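Local coordinates for phosphosugar isomerase (Escherichia coli O6:H1, PDB 5UQI), which probably interconverts arabinose-5-phosphate and ribulose-5-phosphate as a sugar isomerase (SIS) domain protein, and is seen here with arabinose-5-phosphate bound, at residues A[22-25]-A[26-29]. Sequence-based numbering, arbitrary orientation.
Sequences EEVI and DSPL
The C-terminal end of helix 3-25, the long N-terminal helix of this SIS-fold chain, is closed by the turn that leads through 26-29 toward helix 32-41. Two backbone bonds trace the change in winding. Asp26 N still makes an alpha-helical i to i+4 bond to Glu22 O at 2.9 Å, whereas Ser27 N turns to Val24 O at 3.1 Å, a bond of i to i+3 kind that tightens the final turn. Ser27 N lies above the carbonyl plane of Val24. The same oxygen takes a second, shorter bond from the side chain, Ser27 OG to Val24 O at 2.7 Å, with OG tilted only 17° from that plane. Ser27 reaches it with its hydroxyl lodged between its own backbone N and carbonyl carbon (chi1 81°), which lets one residue grip a terminal helix carbonyl through both its amide and its hydroxyl. The Asp26 carboxylate lies alongside the Glu22 carbonyl, OD2 3.4 Å from Glu22 O, two acceptors that do not bond; the Glu22 carboxylate is farther off, OE1 5.5 Å from Asp26 OD2. A negative group beside the negative end of the helix dipole is probably mildly unfavourable, eased by solvent at this exposed site. Val24 is buried, its side chain also packing on Val160 and Val164, so the end of helix 3-25 packs against helix 156-175. Past Pro28, Leu29 has a left-handed backbone conformation; its CB points toward the helix, and the side chain crosses that of Val24 at about a right angle, with Leu29 CD2 4.0 Å from Val24 CG1.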
loop_
_atom_site.group_PDB
_atom_site.type_symbol
_atom_site.label_atom_id
_atom_site.label_comp_id
_atom_site.label_asym_id
_atom_site.label_seq_id
_atom_site.Cartn_x
_atom_site.Cartn_y
_atom_site.Cartn_z
ATOM N N GLU A 22 -12.980 -7.747 -6.052
ATOM C CA GLU A 22 -13.232 -8.423 -7.320
ATOM C C GLU A 22 -12.915 -7.518 -8.491
ATOM O O GLU A 22 -12.353 -8.027 -9.468
ATOM C CB GLU A 22 -14.723 -8.825 -7.431
ATOM C CG GLU A 22 -15.162 -10.028 -6.640
ATOM C CD GLU A 22 -16.626 -10.449 -6.939
ATOM O OE1 GLU A 22 -17.390 -9.661 -7.518
ATOM O OE2 GLU A 22 -17.031 -11.578 -6.558
ATOM N N GLU A 23 -13.268 -6.231 -8.404
ATOM C CA GLU A 23 -13.084 -5.215 -9.457
ATOM C C GLU A 23 -11.603 -5.181 -9.764
ATOM O O GLU A 23 -11.196 -5.139 -10.920
ATOM C CB GLU A 23 -13.517 -3.818 -9.021
ATOM C CG GLU A 23 -14.976 -3.669 -8.607
ATOM C CD GLU A 23 -15.956 -3.630 -9.761
ATOM O OE1 GLU A 23 -15.534 -3.346 -10.912
ATOM O OE2 GLU A 23 -17.161 -3.867 -9.499
ATOM N N VAL A 24 -10.777 -5.265 -8.711
ATOM C CA VAL A 24 -9.315 -5.190 -8.899
ATOM C C VAL A 24 -8.727 -6.486 -9.486
ATOM O O VAL A 24 -7.880 -6.412 -10.391
ATOM C CB VAL A 24 -8.564 -4.765 -7.576
ATOM C CG1 VAL A 24 -7.052 -4.829 -7.766
ATOM C CG2 VAL A 24 -9.013 -3.360 -7.172
ATOM N N ILE A 25 -9.187 -7.653 -9.033
ATOM C CA ILE A 25 -8.686 -8.948 -9.514
ATOM C C ILE A 25 -9.046 -9.077 -11.014
ATOM O O ILE A 25 -8.269 -9.671 -11.775
ATOM C CB ILE A 25 -9.276 -10.131 -8.728
ATOM C CG1 ILE A 25 -8.784 -10.129 -7.296
ATOM C CG2 ILE A 25 -8.869 -11.471 -9.345
ATOM C CD1 ILE A 25 -9.471 -11.179 -6.420
ATOM N N ASP A 26 -10.190 -8.518 -11.379
ATOM C CA ASP A 26 -10.676 -8.580 -12.787
ATOM C C ASP A 26 -9.996 -7.565 -13.704
ATOM O O ASP A 26 -10.182 -7.602 -14.928
ATOM C CB ASP A 26 -12.206 -8.405 -12.853
ATOM C CG ASP A 26 -12.977 -9.604 -12.283
ATOM O OD1 ASP A 26 -12.408 -10.705 -12.074
ATOM O OD2 ASP A 26 -14.174 -9.411 -12.018
ATOM N N SER A 27 -9.196 -6.665 -13.140
ATOM C CA SER A 27 -8.554 -5.592 -13.908
ATOM C C SER A 27 -7.195 -6.093 -14.480
ATOM O O SER A 27 -6.665 -7.118 -14.084
ATOM C CB SER A 27 -8.454 -4.325 -13.043
ATOM O OG SER A 27 -7.340 -4.413 -12.189
ATOM N N PRO A 28 -6.588 -5.374 -15.442
ATOM C CA PRO A 28 -5.366 -5.965 -16.061
ATOM C C PRO A 28 -4.104 -6.014 -15.180
ATOM O O PRO A 28 -3.199 -6.812 -15.431
ATOM C CB PRO A 28 -5.083 -5.018 -17.257
ATOM C CG PRO A 28 -6.366 -4.259 -17.495
ATOM C CD PRO A 28 -7.093 -4.196 -16.184
ATOM N N LEU A 29 -4.053 -5.098 -14.194
ATOM C CA LEU A 29 -2.887 -4.926 -13.317
ATOM C C LEU A 29 -1.597 -4.828 -14.141
ATOM O O LEU A 29 -0.589 -5.395 -13.758
ATOM C CB LEU A 29 -2.814 -6.104 -12.298
ATOM C CG LEU A 29 -4.100 -6.253 -11.454
ATOM C CD1 LEU A 29 -3.947 -7.340 -10.385
ATOM C CD2 LEU A 29 -4.561 -4.933 -10.853
#